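Local coordinates for Serine/threonine protein phosphatase Stp1 (Streptococcus agalactiae, PDB 2PK0), which removes phosphate from serine and threonine residues of phosphoproteins, as a metal-dependent phosphatase of the PP2C family with magnesium ions bound at its active site, at residues 113-118 / 183-188; 107-112 / 124-129; 201-206 / 230-235. All blocks are in the same frame, centred on the assembly; numbering follows the deposited sequence.

Interaction 1: residues 113-118 / 183-188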
loop_
_atom_site.group_PDB
_atom_site.type_symbol
_atom_site.label_atom_id
_atom_site.label_comp_id
_atom_site.label_asym_id
_atom_site.label_seq_id
_atom_site.Cartn_x
_atom_site.Cartn_y
_atom_site.Cartn_z
ATOM N N GLY A 113 -0.259 -19.009 4.772
ATOM C CA GLY A 113 -0.084 -20.041 3.757
ATOM C C GLY A 113 0.131 -19.421 2.393
ATOM O O GLY A 113 1.104 -18.698 2.187
ATOM N N ASP A 114 -0.789 -19.680 1.468
ATOM C CA ASP A 114 -0.774 -19.001 0.164
ATOM C C ASP A 114 -1.949 -18.026 -0.029
ATOM O O ASP A 114 -2.249 -17.598 -1.152
ATOM C CB ASP A 114 -0.716 -19.998 -0.993
ATOM C CG ASP A 114 -1.777 -21.072 -0.907
ATOM O OD1 ASP A 114 -2.679 -20.998 -0.052
ATOM O OD2 ASP A 114 -1.707 -22.009 -1.714
ATOM N N ASN A 115 -2.607 -17.695 1.076
ATOM C CA ASN A 115 -3.616 -16.652 1.088
ATOM C C ASN A 115 -3.027 -15.346 1.614
ATOM O O ASN A 115 -2.126 -15.343 2.454
ATOM C CB ASN A 115 -4.818 -17.066 1.955
ATOM C CG ASN A 115 -5.681 -18.117 1.296
ATOM O OD1 ASN A 115 -6.550 -17.801 0.472
ATOM N ND2 ASN A 115 -5.463 -19.372 1.660
ATOM N N ILE A 116 -3.537 -14.239 1.108
ATOM C CA ILE A 116 -3.250 -12.943 1.685
ATOM C C ILE A 116 -4.548 -12.372 2.237
ATOM O O ILE A 116 -5.633 -12.678 1.740
ATOM C CB ILE A 116 -2.671 -11.932 0.661
ATOM C CG1 ILE A 116 -3.510 -11.905 -0.606
ATOM C CG2 ILE A 116 -1.254 -12.288 0.282
ATOM C CD1 ILE A 116 -3.407 -10.623 -1.344
ATOM N N ILE A 117 -4.423 -11.565 3.285
ATOM C CA ILE A 117 -5.492 -10.691 3.690
ATOM C C ILE A 117 -4.957 -9.255 3.825
ATOM O O ILE A 117 -3.919 -9.010 4.450
ATOM C CB ILE A 117 -6.217 -11.171 4.974
ATOM C CG1 ILE A 117 -7.301 -10.159 5.388
ATOM C CG2 ILE A 117 -5.230 -11.404 6.090
ATOM C CD1 ILE A 117 -8.343 -10.703 6.352
ATOM N N PHE A 118 -5.653 -8.307 3.213
ATOM C CA PHE A 118 -5.213 -6.950 3.306
ATOM C C PHE A 118 -6.219 -6.014 3.952
ATOM O O PHE A 118 -7.415 -6.254 3.906
ATOM C CB PHE A 118 -4.770 -6.425 1.932
ATOM C CG PHE A 118 -5.883 -6.306 0.916
ATOM C CD1 PHE A 118 -6.694 -5.163 0.859
ATOM C CD2 PHE A 118 -6.094 -7.308 -0.019
ATOM C CE1 PHE A 118 -7.703 -5.041 -0.084
ATOM C CE2 PHE A 118 -7.114 -7.191 -0.977
ATOM C CZ PHE A 118 -7.911 -6.065 -1.008
ATOM N N VAL A 183 -9.619 -11.005 1.169
ATOM C CA VAL A 183 -8.835 -12.229 1.187
ATOM C C VAL A 183 -8.694 -12.733 -0.239
ATOM O O VAL A 183 -9.673 -12.774 -0.986
ATOM C CB VAL A 183 -9.476 -13.301 2.070
ATOM C CG1 VAL A 183 -8.546 -14.479 2.257
ATOM C CG2 VAL A 183 -9.814 -12.723 3.418
ATOM N N HIS A 184 -7.468 -13.073 -0.634
ATOM C CA HIS A 184 -7.214 -13.620 -1.965
ATOM C C HIS A 184 -6.228 -14.758 -1.946
ATOM O O HIS A 184 -5.359 -14.827 -1.084
ATOM C CB HIS A 184 -6.670 -12.538 -2.889
ATOM C CG HIS A 184 -7.652 -11.448 -3.170
ATOM N ND1 HIS A 184 -8.494 -11.471 -4.263
ATOM C CD2 HIS A 184 -7.946 -10.316 -2.486
ATOM C CE1 HIS A 184 -9.261 -10.394 -4.242
ATOM N NE2 HIS A 184 -8.951 -9.681 -3.173
ATOM N N LEU A 185 -6.352 -15.641 -2.929
ATOM C CA LEU A 185 -5.441 -16.762 -3.096
ATOM C C LEU A 185 -4.314 -16.381 -4.043
ATOM O O LEU A 185 -4.552 -15.821 -5.107
ATOM C CB LEU A 185 -6.217 -17.939 -3.671
ATOM C CG LEU A 185 -5.485 -19.275 -3.833
ATOM C CD1 LEU A 185 -4.917 -19.746 -2.512
ATOM C CD2 LEU A 185 -6.441 -20.303 -4.397
ATOM N N LEU A 186 -3.080 -16.676 -3.663
ATOM C CA LEU A 186 -1.954 -16.479 -4.577
ATOM C C LEU A 186 -1.571 -17.801 -5.244
ATOM O O LEU A 186 -1.369 -18.809 -4.565
ATOM C CB LEU A 186 -0.745 -15.887 -3.837
ATOM C CG LEU A 186 -0.435 -14.377 -3.920
ATOM C CD1 LEU A 186 -1.685 -13.498 -3.958
ATOM C CD2 LEU A 186 0.500 -13.947 -2.784
ATOM N N GLU A 187 -1.484 -17.796 -6.572
ATOM C CA GLU A 187 -1.089 -18.979 -7.340
ATOM C C GLU A 187 0.417 -19.000 -7.601
ATOM O O GLU A 187 1.085 -17.982 -7.463
ATOM C CB GLU A 187 -1.866 -19.028 -8.656
ATOM C CG GLU A 187 -3.156 -19.839 -8.563
ATOM C CD GLU A 187 -4.274 -19.303 -9.428
ATOM O OE1 GLU A 187 -4.164 -19.358 -10.678
ATOM O OE2 GLU A 187 -5.268 -18.829 -8.839
ATOM N N GLU A 188 0.949 -20.164 -7.963
ATOM C CA GLU A 188 2.370 -20.296 -8.285
ATOM C C GLU A 188 2.734 -19.432 -9.484
ATOM O O GLU A 188 2.071 -19.485 -10.510
ATOM C CB GLU A 188 2.721 -21.762 -8.565
ATOM C CG GLU A 188 3.103 -22.550 -7.317
ATOM C CD GLU A 188 3.209 -24.059 -7.556
ATOM O OE1 GLU A 188 3.224 -24.491 -8.731
ATOM O OE2 GLU A 188 3.279 -24.815 -6.561
#

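Interaction 2: residues 107-112 / 124-129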
loop_
_atom_site.group_PDB
_atom_site.type_symbol
_atom_site.label_atom_id
_atom_site.label_comp_id
_atom_site.label_asym_id
_atom_site.label_seq_id
_atom_site.Cartn_x
_atom_site.Cartn_y
_atom_site.Cartn_z
ATOM N N GLU A 107 -1.471 0.352 3.349
ATOM C CA GLU A 107 -1.686 -1.010 2.877
ATOM C C GLU A 107 -1.022 -1.958 3.868
ATOM O O GLU A 107 0.196 -1.881 4.098
ATOM C CB GLU A 107 -1.085 -1.250 1.482
ATOM C CG GLU A 107 -1.543 -0.317 0.377
ATOM C CD GLU A 107 -3.054 -0.255 0.214
ATOM O OE1 GLU A 107 -3.738 -1.276 0.393
ATOM O OE2 GLU A 107 -3.577 0.834 -0.081
ATOM N N ALA A 108 -1.814 -2.840 4.459
ATOM C CA ALA A 108 -1.273 -3.789 5.397
ATOM C C ALA A 108 -1.642 -5.169 4.892
ATOM O O ALA A 108 -2.812 -5.465 4.685
ATOM C CB ALA A 108 -1.838 -3.541 6.782
ATOM N N VAL A 109 -0.633 -5.993 4.634
ATOM C CA VAL A 109 -0.848 -7.284 3.978
ATOM C C VAL A 109 -0.180 -8.370 4.787
ATOM O O VAL A 109 1.024 -8.288 5.049
ATOM C CB VAL A 109 -0.225 -7.323 2.568
ATOM C CG1 VAL A 109 -0.568 -8.633 1.867
ATOM C CG2 VAL A 109 -0.680 -6.159 1.740
ATOM N N ALA A 110 -0.957 -9.369 5.196
ATOM C CA ALA A 110 -0.419 -10.523 5.903
ATOM C C ALA A 110 -0.569 -11.763 5.029
ATOM O O ALA A 110 -1.585 -11.906 4.330
ATOM C CB ALA A 110 -1.135 -10.724 7.189
ATOM N N ILE A 111 0.428 -12.651 5.067
ATOM C CA ILE A 111 0.420 -13.837 4.220
ATOM C C ILE A 111 0.253 -15.076 5.073
ATOM O O ILE A 111 1.164 -15.449 5.802
ATOM C CB ILE A 111 1.730 -14.010 3.433
ATOM C CG1 ILE A 111 2.067 -12.775 2.612
ATOM C CG2 ILE A 111 1.635 -15.197 2.509
ATOM C CD1 ILE A 111 3.486 -12.831 2.040
ATOM N N VAL A 112 -0.907 -15.718 4.964
ATOM C CA VAL A 112 -1.200 -16.951 5.679
ATOM C C VAL A 112 -1.246 -18.123 4.691
ATOM O O VAL A 112 -2.171 -18.216 3.873
ATOM C CB VAL A 112 -2.552 -16.853 6.387
ATOM C CG1 VAL A 112 -2.808 -18.095 7.230
ATOM C CG2 VAL A 112 -2.587 -15.626 7.222
ATOM N N SER A 124 -3.139 4.283 -2.225
ATOM C CA SER A 124 -2.124 3.276 -2.463
ATOM C C SER A 124 -2.808 2.050 -3.079
ATOM O O SER A 124 -4.032 1.916 -3.034
ATOM C CB SER A 124 -1.411 2.924 -1.164
ATOM O OG SER A 124 -0.580 3.975 -0.725
ATOM N N ARG A 125 -2.048 1.172 -3.710
ATOM C CA ARG A 125 -2.687 0.097 -4.444
ATOM C C ARG A 125 -2.079 -1.251 -4.177
ATOM O O ARG A 125 -0.925 -1.355 -3.733
ATOM C CB ARG A 125 -2.634 0.364 -5.931
ATOM C CG ARG A 125 -3.349 1.601 -6.334
ATOM C CD ARG A 125 -3.751 1.515 -7.740
ATOM N NE ARG A 125 -4.487 2.703 -8.122
ATOM C CZ ARG A 125 -4.540 3.145 -9.365
ATOM N NH1 ARG A 125 -3.886 2.482 -10.305
ATOM N NH2 ARG A 125 -5.213 4.253 -9.654
ATOM N N ILE A 126 -2.894 -2.279 -4.425
ATOM C CA ILE A 126 -2.488 -3.673 -4.372
ATOM C C ILE A 126 -2.982 -4.361 -5.634
ATOM O O ILE A 126 -4.166 -4.241 -5.996
ATOM C CB ILE A 126 -3.100 -4.395 -3.182
ATOM C CG1 ILE A 126 -2.668 -3.738 -1.875
ATOM C CG2 ILE A 126 -2.718 -5.861 -3.184
ATOM C CD1 ILE A 126 -3.425 -4.268 -0.704
ATOM N N GLY A 127 -2.077 -5.069 -6.307
ATOM C CA GLY A 127 -2.455 -5.834 -7.474
ATOM C C GLY A 127 -1.806 -7.199 -7.554
ATOM O O GLY A 127 -0.839 -7.479 -6.863
ATOM N N ILE A 128 -2.346 -8.055 -8.401
ATOM C CA ILE A 128 -1.713 -9.329 -8.675
ATOM C C ILE A 128 -1.358 -9.364 -10.141
ATOM O O ILE A 128 -2.159 -8.981 -10.988
ATOM C CB ILE A 128 -2.631 -10.536 -8.331
ATOM C CG1 ILE A 128 -2.764 -10.701 -6.822
ATOM C CG2 ILE A 128 -2.093 -11.844 -8.929
ATOM C CD1 ILE A 128 -3.906 -11.567 -6.450
ATOM N N VAL A 129 -0.139 -9.786 -10.431
ATOM C CA VAL A 129 0.256 -10.065 -11.804
ATOM C C VAL A 129 0.297 -11.578 -12.054
ATOM O O VAL A 129 1.060 -12.300 -11.415
ATOM C CB VAL A 129 1.593 -9.387 -12.124
ATOM C CG1 VAL A 129 2.115 -9.807 -13.505
ATOM C CG2 VAL A 129 1.426 -7.873 -12.011
#

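Interaction 3: residues 201-206 / 230-235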
loop_
_atom_site.group_PDB
_atom_site.type_symbol
_atom_site.label_atom_id
_atom_site.label_comp_id
_atom_site.label_asym_id
_atom_site.label_seq_id
_atom_site.Cartn_x
_atom_site.Cartn_y
_atom_site.Cartn_z
ATOM N N ASN A 201 0.981 6.210 -10.873
ATOM C CA ASN A 201 0.731 7.450 -11.603
ATOM C C ASN A 201 1.694 7.605 -12.771
ATOM O O ASN A 201 1.377 8.254 -13.750
ATOM C CB ASN A 201 0.822 8.675 -10.694
ATOM C CG ASN A 201 -0.314 8.744 -9.669
ATOM O OD1 ASN A 201 -1.349 8.061 -9.786
ATOM N ND2 ASN A 201 -0.114 9.565 -8.650
ATOM N N MET A 202 2.873 7.000 -12.658
ATOM C CA MET A 202 3.891 7.072 -13.692
ATOM C C MET A 202 3.864 5.880 -14.663
ATOM O O MET A 202 4.185 6.033 -15.834
ATOM C CB MET A 202 5.272 7.206 -13.055
ATOM C CG MET A 202 5.480 8.457 -12.198
ATOM S SD MET A 202 5.307 10.063 -13.029
ATOM C CE MET A 202 3.764 10.657 -12.323
ATOM N N LEU A 203 3.464 4.703 -14.190
ATOM C CA LEU A 203 3.462 3.472 -15.016
ATOM C C LEU A 203 2.060 2.941 -15.234
ATOM O O LEU A 203 1.248 2.963 -14.323
ATOM C CB LEU A 203 4.194 2.353 -14.297
ATOM C CG LEU A 203 5.683 2.151 -14.471
ATOM C CD1 LEU A 203 6.439 3.444 -14.364
ATOM C CD2 LEU A 203 6.191 1.158 -13.448
ATOM N N SER A 204 1.778 2.428 -16.419
ATOM C CA SER A 204 0.524 1.719 -16.620
ATOM C C SER A 204 0.618 0.304 -16.025
ATOM O O SER A 204 1.711 -0.191 -15.758
ATOM C CB SER A 204 0.178 1.647 -18.106
ATOM O OG SER A 204 0.866 0.575 -18.725
ATOM N N ASN A 205 -0.526 -0.339 -15.804
ATOM C CA ASN A 205 -0.552 -1.703 -15.272
ATOM C C ASN A 205 0.251 -2.692 -16.116
ATOM O O ASN A 205 1.053 -3.487 -15.606
ATOM C CB ASN A 205 -1.993 -2.175 -15.161
ATOM C CG ASN A 205 -2.820 -1.300 -14.242
ATOM O OD1 ASN A 205 -2.276 -0.504 -13.467
ATOM N ND2 ASN A 205 -4.140 -1.443 -14.315
ATOM N N ALA A 206 0.050 -2.603 -17.421
ATOM C CA ALA A 206 0.755 -3.442 -18.363
ATOM C C ALA A 206 2.270 -3.179 -18.359
ATOM O O ALA A 206 3.046 -4.126 -18.483
ATOM C CB ALA A 206 0.168 -3.277 -19.728
ATOM N N ASN A 230 10.830 6.956 -12.459
ATOM C CA ASN A 230 11.612 8.184 -12.516
ATOM C C ASN A 230 11.746 8.706 -13.947
ATOM O O ASN A 230 11.607 9.920 -14.170
ATOM C CB ASN A 230 12.987 7.981 -11.861
ATOM C CG ASN A 230 12.912 7.988 -10.344
ATOM O OD1 ASN A 230 12.154 8.763 -9.771
ATOM N ND2 ASN A 230 13.694 7.133 -9.687
ATOM N N HIS A 231 11.986 7.796 -14.903
ATOM C CA HIS A 231 12.107 8.162 -16.309
ATOM C C HIS A 231 10.821 8.762 -16.819
ATOM O O HIS A 231 10.849 9.715 -17.571
ATOM C CB HIS A 231 12.483 6.973 -17.196
ATOM C CG HIS A 231 13.954 6.685 -17.238
ATOM N ND1 HIS A 231 14.896 7.649 -17.530
ATOM C CD2 HIS A 231 14.644 5.536 -17.042
ATOM C CE1 HIS A 231 16.103 7.112 -17.495
ATOM N NE2 HIS A 231 15.978 5.830 -17.198
ATOM N N ARG A 232 9.689 8.227 -16.388
ATOM C CA ARG A 232 8.392 8.809 -16.726
ATOM C C ARG A 232 8.111 10.142 -16.052
ATOM O O ARG A 232 7.160 10.822 -16.421
ATOM C CB ARG A 232 7.262 7.846 -16.378
ATOM C CG ARG A 232 7.305 6.539 -17.137
ATOM C CD ARG A 232 7.105 6.717 -18.622
ATOM N NE ARG A 232 7.176 5.425 -19.308
ATOM C CZ ARG A 232 6.143 4.595 -19.445
ATOM N NH1 ARG A 232 6.298 3.441 -20.085
ATOM N NH2 ARG A 232 4.952 4.921 -18.942
ATOM N N GLY A 233 8.905 10.524 -15.058
ATOM C CA GLY A 233 8.731 11.845 -14.446
ATOM C C GLY A 233 9.156 11.939 -12.997
ATOM O O GLY A 233 9.716 12.971 -12.567
ATOM N N GLY A 234 8.889 10.867 -12.247
ATOM C CA GLY A 234 9.228 10.790 -10.827
ATOM C C GLY A 234 8.596 11.862 -9.944
ATOM O O GLY A 234 9.188 12.264 -8.939
ATOM N N LEU A 235 7.392 12.313 -10.294
ATOM C CA LEU A 235 6.781 13.461 -9.634
ATOM C C LEU A 235 6.391 13.255 -8.185
ATOM O O LEU A 235 5.995 14.199 -7.517
ATOM C CB LEU A 235 5.541 13.926 -10.385
ATOM C CG LEU A 235 5.684 14.281 -11.861
ATOM C CD1 LEU A 235 4.386 14.829 -12.357
ATOM C CD2 LEU A 235 6.782 15.280 -12.091
#

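Interaction 1: residues 113-118 / 183-188
V183 lies opposite I117 in a non-hydrogen-bonded antiparallel pair, the two side chains on the same face of the sheet. The I117 chain is extended, with CG1 anti to the backbone N, and its CD1 reaches V183 CG2 obliquely at 3.9 Å. L72 of helix 72-96 touches both side chains, so this helix covers the I117/V183 end of that face. One residue on, H184 forms the hydrogen-bonded pair with I116. Its N donates to I116 O (3.0 Å), approaching in the carbonyl plane, and its O accepts I116 N at 2.9 Å. On the opposite face the imidazole, with CG beside the backbone N, meets F118 rim to rim. H184 CD2 lies 3.6 Å from F118 CE2, the planes are only 7° apart, and neither ring covers the face of the other. H184 CB meanwhile rests against I116 CG1 (3.9 Å).

L185 returns to the face of V183, across from N115. Its CD1 runs alongside the D114 carboxylate, 3.6 Å from D114 OD1, while D114 OD2 is engaged outside the two segments, in salt bridges to R2 and K4. The amide of N115 stands over the strand pair, its OD1 3.9 Å from L185 CA. Just past the strand, L186 adds a last bond: its N gives a nearly straight bond (168°) to D114 O, 2.8 Å long and almost along the C=O axis. The L186 side chain turns to the buried side, where CD2 crosses I116 CG2 at about a right angle and the residue also meets I128 of the facing sheet. G113 and D114, whose backbone angles are close to those of a type II′ turn, lead into strand 115-121, and strand 180-185 adds to it the outermost strand of one antiparallel sheet of the PP2C β-sandwich.

Interaction 2: residues 107-112 / 124-129
E107 carries most of this contact through a folded side chain. CG stands beside the backbone N (chi1 -56°), and a second bend at chi2 (-54°) curls the carboxylate over the start of strand 125-129. Its two oxygens then go separate ways. OE1 rests on the end of the I126 side chain, 3.2 Å from CD1, an apolar neighbour that offers it no hydrogen bond. OE2 points to S124, 3.2 Å from both S124 CB and S124 O. The latter pair consists of two acceptors and is no bond; the grip on OE2 comes from H120 ND1, whose hydrogen bond would ease placing the acid in the interior.

S124 does not answer the carboxylate with its hydroxyl. OG lies beside the backbone N, anti to the carbonyl carbon, and bonds to T105 OG1, leaving the methylene CB to face E107, with E107 CG 3.6 Å away. I126 takes the common staggered form, CG1 beside the backbone N and CD1 extended beyond it (chi2 170°), and so projects toward strand 107-112. There CD1 meets V109 CG2 tip to tip at 4.1 Å. F118 and L192 touch both V109 and I126, making a hydrophobic layer around this point. The CB of R125 points away from strand 107-112, and its guanidinium forms a salt bridge with D140.

No backbone hydrogen bond joins the strands. Their axes pass 8.6 Å apart, and each belongs to a different sheet, so the contact is made mainly by the side chains of E107, V109, S124 and I126, which link the two sheets. S124 also touches D41, a magnesium ligand. Such face-to-face packing of two antiparallel sheets forms the interior of the PP2C β-sandwich, here at the end near the metals.

Interaction 3: residues 201-206 / 230-235
M202 does most of the work on the first segment. Its CB meets R232 CB at 3.9 Å, and bends at chi2 (-61°) and chi3 (109°) then swing the thioether along the turn formed by 232-235. SD comes to 3.8 Å from G234 N and 4.1 Å from G233 CA, where the glycine, lacking a side chain, leaves the sulphur facing the backbone. The terminal CE reaches L235 CG at 4.1 Å, the two side chains crossing at about a right angle. The carbonyl of M202 is overlain by the aliphatic part of R232: CG lies 3.4 Å from M202 O, before a bend at chi2 (-65°) carries the guanidinium obliquely past it to a salt bridge with D207.

L203 takes up the next place. Its CD1 touches R232 CG at 4.2 Å, and the buried side chain also packs on L225, L228 and A229 of helix 218-231. S204 then begins helix 205-212 as its N-cap. Its OG caps a backbone N just past A206, while D207 OD2 accepts the S204 amide in return, a reciprocal pair with the form of a capping box. As D207 also holds R232, this helix start is tied by charge to the second segment.

On the other side, helix 218-231 stops in a Schellman motif, with G233 at positive phi and G233 N bonded to N230 O at 2.9 Å. The contact thus sets the residues leading into helix 205-212 against the turn that follows helix 218-231. D197 begins the short helix 197-200 just before this segment pair, and D236 directly follows L235. What M202 and R232 bring together are therefore two loops that lie beside magnesium ligands in sequence, near the PP2C metal site.

Interactions 1 and 2 adjoin, with centres about 9 Å apart, and alternate along the chain. Strands 103-112 and 115-121 are neighbours in one sheet, linked by a probable hydrogen bond from I117 N to A110 O (3.0 Å). Interaction 1 extends that sheet to its outermost strand, whereas interaction 2 joins it to the opposing sheet. Interaction 3 lies beyond the second sheet: its centre is about 20 Å from that of interaction 2 and about 27 Å from that of interaction 1, and it touches neither. The magnesium site relates the last two, since the side chains of S124 and L235 lie about 7 and 9 Å from a bound ion.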